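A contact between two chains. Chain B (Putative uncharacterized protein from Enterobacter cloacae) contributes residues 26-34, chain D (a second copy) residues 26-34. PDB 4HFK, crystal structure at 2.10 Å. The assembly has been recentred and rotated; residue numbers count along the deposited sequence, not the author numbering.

Chain B, residues 26-34: KIADSKSLK
Chain D (26-34) KIADSKSLK

Two reciprocal hydrogen bonds pin this contact between two copies of one chain: Ser30(D) OG donates to Asp29(B) OD1 at 2.7 Å, and Ser30(B) OG donates to Asp29(D) OD1 at 2.7 Å. Each serine is also an N-cap. Its hydroxyl oxygen accepts from the backbone of its own helix, with Leu33(B) N to Ser30(B) OG at 3.2 Å and Leu33(D) N to Ser30(D) OG at 2.6 Å. The rule is economical: one hydroxyl caps its own helix with its oxygen and spends its proton on the partner's carboxylate.

Water extends the motif. Water 1 donates to Asp29(B) OD2 at 2.8 Å and accepts from Ser32(D) N at 3.0 Å; water 3 repeats the bridge, donating to Asp29(D) OD2 at 3.0 Å and accepting from Ser32(B) N at 3.0 Å. Each aspartate thus bonds directly through OD1 to the partner's N-cap serine, and through OD2 and a water to the backbone NH of the partner's Ser32; in addition, water 2 donates weakly to Asp29(B) OD1 at 3.4 Å.

In both chains a helix ends at residue 27, 28-30 form a break, and a new helix runs from 31 onward. Ala28(B) and Ala28(D) leave helical space at phi/psi -65/128 and -67/137. The copies then diverge: Asp29(B) adopts -96/63 and Asp29(D) -82/-34, followed by Ser30(B) at -169/119 and Ser30(D) at -69/132. Both aspartates nevertheless keep chi1 p, their CA-to-CB bonds pointing sideways while their carboxylates come nearer the partner. Ser30(B) has chi1 t; Ser30(D) sits off-well at 140°. At the start of each new helix the backbone bond closes the first turn: Lys34(B) N to Ser30(B) O at 2.9 Å, Lys34(D) N to Ser30(D) O at 3.0 Å.

The register is antiparallel about Ser30. The Ser30(B) and Ser30(D) CA atoms lie 6.2 Å apart, Ala28(B) CA is 6.7 Å from Leu33(D) CA, and Leu33(B) CA is 6.8 Å from Ala28(D) CA.

Beside the polar pair lies an apolar cluster built on the leucines, whose CA-to-CB bonds both point toward the other stretch, with chi1 t. Leu33(B) CD2 meets Leu33(D) CD2 at 3.4 Å. Their chi2 angles differ, 27° in B and 95° in D, and the flanking contacts are only roughly symmetric: Ile27(B) CD1 is 3.6 Å from Leu33(D) CD1, whereas Leu33(B) CD1 is 4.1 Å from Ile27(D) CD1. Leu33(B) CD2 also packs 3.7 Å from Ala28(D) CB. Both isoleucines have chi1 p. The stretches together bury 397 Å².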

# COMPACT_ATOMS: atom_id res chain seq x y z
N LYS B 26 11.01 -0.58 -3.43
CA LYS B 26 12.29 -1.11 -2.98
C LYS B 26 12.27 -2.62 -2.75
O LYS B 26 13.30 -3.27 -2.89
CB LYS B 26 12.76 -0.40 -1.70
CG LYS B 26 13.18 1.04 -1.92
CD LYS B 26 13.74 1.64 -0.64
CE LYS B 26 14.06 3.12 -0.84
NZ LYS B 26 14.96 3.35 -2.01
N ILE B 27 11.12 -3.18 -2.37
CA ILE B 27 11.06 -4.62 -2.08
C ILE B 27 10.54 -5.47 -3.25
O ILE B 27 10.65 -6.69 -3.23
CB ILE B 27 10.22 -4.96 -0.82
CG1 ILE B 27 8.82 -4.32 -0.89
CG2 ILE B 27 10.92 -4.49 0.43
CD1 ILE B 27 7.73 -5.28 -1.27
N ALA B 28 9.95 -4.82 -4.24
CA ALA B 28 9.36 -5.54 -5.37
C ALA B 28 10.45 -6.26 -6.17
O ALA B 28 11.45 -5.66 -6.56
CB ALA B 28 8.61 -4.59 -6.26
N ASP B 29 10.25 -7.56 -6.41
CA ASP B 29 11.16 -8.34 -7.24
C ASP B 29 10.54 -8.34 -8.62
O ASP B 29 10.15 -9.38 -9.15
CB ASP B 29 11.29 -9.78 -6.72
CG ASP B 29 9.96 -10.50 -6.67
OD1 ASP B 29 8.94 -9.85 -6.36
OD2 ASP B 29 9.93 -11.72 -6.98
N SER B 30 10.44 -7.14 -9.19
CA SER B 30 9.69 -6.93 -10.43
C SER B 30 10.01 -5.53 -10.95
O SER B 30 9.76 -4.53 -10.27
CB SER B 30 8.19 -7.06 -10.17
OG SER B 30 7.45 -6.68 -11.32
N LYS B 31 10.57 -5.48 -12.15
CA LYS B 31 10.93 -4.21 -12.76
C LYS B 31 9.69 -3.38 -13.08
O LYS B 31 9.68 -2.17 -12.85
CB LYS B 31 11.76 -4.46 -14.02
CG LYS B 31 12.21 -3.19 -14.75
CD LYS B 31 13.28 -3.55 -15.79
CE LYS B 31 13.80 -2.31 -16.52
NZ LYS B 31 12.80 -1.76 -17.48
N SER B 32 8.65 -4.02 -13.60
CA SER B 32 7.42 -3.31 -13.94
C SER B 32 6.74 -2.78 -12.68
O SER B 32 6.23 -1.67 -12.67
CB SER B 32 6.45 -4.20 -14.71
OG SER B 32 7.06 -4.71 -15.89
N LEU B 33 6.74 -3.59 -11.63
CA LEU B 33 6.04 -3.20 -10.42
C LEU B 33 6.81 -2.08 -9.72
O LEU B 33 6.21 -1.15 -9.19
CB LEU B 33 5.81 -4.39 -9.50
CG LEU B 33 4.72 -4.21 -8.45
CD1 LEU B 33 3.67 -3.21 -8.90
CD2 LEU B 33 4.05 -5.53 -8.24
N LYS B 34 8.14 -2.16 -9.76
CA LYS B 34 8.97 -1.09 -9.23
C LYS B 34 8.73 0.24 -9.95
O LYS B 34 8.59 1.29 -9.30
CB LYS B 34 10.46 -1.46 -9.28
CG LYS B 34 11.35 -0.42 -8.62
CD LYS B 34 12.82 -0.76 -8.74
CE LYS B 34 13.64 -0.02 -7.69
NZ LYS B 34 13.13 1.36 -7.48
N LYS D 26 -3.73 -8.66 -6.45
CA LYS D 26 -4.40 -8.91 -7.73
C LYS D 26 -3.69 -8.27 -8.92
O LYS D 26 -3.91 -8.70 -10.04
CB LYS D 26 -5.86 -8.43 -7.68
CG LYS D 26 -6.78 -9.28 -6.82
CD LYS D 26 -8.17 -8.65 -6.77
CE LYS D 26 -9.06 -9.30 -5.72
NZ LYS D 26 -9.12 -10.77 -5.87
N ILE D 27 -2.86 -7.26 -8.69
CA ILE D 27 -2.19 -6.58 -9.80
C ILE D 27 -0.71 -6.93 -9.96
O ILE D 27 -0.11 -6.62 -10.99
CB ILE D 27 -2.36 -5.02 -9.76
CG1 ILE D 27 -1.78 -4.42 -8.48
CG2 ILE D 27 -3.83 -4.66 -9.92
CD1 ILE D 27 -0.32 -3.98 -8.56
N ALA D 28 -0.12 -7.53 -8.93
CA ALA D 28 1.31 -7.86 -8.95
C ALA D 28 1.61 -8.93 -10.00
O ALA D 28 0.88 -9.92 -10.11
CB ALA D 28 1.76 -8.34 -7.59
N ASP D 29 2.68 -8.75 -10.76
CA ASP D 29 3.10 -9.80 -11.69
C ASP D 29 3.91 -10.88 -10.98
O ASP D 29 3.82 -12.07 -11.30
CB ASP D 29 3.86 -9.20 -12.88
CG ASP D 29 4.98 -8.26 -12.46
OD1 ASP D 29 5.08 -7.93 -11.26
OD2 ASP D 29 5.74 -7.81 -13.36
N SER D 30 4.68 -10.47 -9.98
CA SER D 30 5.56 -11.38 -9.26
C SER D 30 4.78 -12.39 -8.40
O SER D 30 3.87 -12.02 -7.66
CB SER D 30 6.50 -10.55 -8.38
OG SER D 30 6.67 -11.16 -7.13
N LYS D 31 5.16 -13.66 -8.50
CA LYS D 31 4.54 -14.70 -7.68
C LYS D 31 4.87 -14.48 -6.20
O LYS D 31 4.00 -14.59 -5.33
CB LYS D 31 4.99 -16.09 -8.14
CG LYS D 31 4.58 -17.23 -7.20
CD LYS D 31 5.01 -18.59 -7.78
CE LYS D 31 4.66 -19.74 -6.83
NZ LYS D 31 4.64 -21.08 -7.52
N SER D 32 6.12 -14.14 -5.93
CA SER D 32 6.55 -13.88 -4.57
C SER D 32 5.84 -12.66 -3.98
O SER D 32 5.50 -12.64 -2.79
CB SER D 32 8.07 -13.69 -4.53
OG SER D 32 8.48 -13.08 -3.32
N LEU D 33 5.60 -11.64 -4.80
CA LEU D 33 4.95 -10.44 -4.28
C LEU D 33 3.45 -10.65 -4.06
O LEU D 33 2.89 -10.15 -3.08
CB LEU D 33 5.20 -9.21 -5.15
CG LEU D 33 4.80 -7.99 -4.31
CD1 LEU D 33 6.01 -7.41 -3.59
CD2 LEU D 33 4.08 -6.94 -5.11
N LYS D 34 2.80 -11.39 -4.96
CA LYS D 34 1.39 -11.75 -4.75
C LYS D 34 1.18 -12.51 -3.44
O LYS D 34 0.26 -12.22 -2.69
CB LYS D 34 0.84 -12.58 -5.93
CG LYS D 34 0.59 -11.76 -7.19
CD LYS D 34 -0.21 -12.53 -8.25
CE LYS D 34 0.63 -13.57 -8.98
NZ LYS D 34 0.16 -13.75 -10.38
O HOH W 1 8.55 -14.03 -7.64
O HOH W 2 9.56 -10.22 -3.03
O HOH W 3 8.41 -6.91 -14.38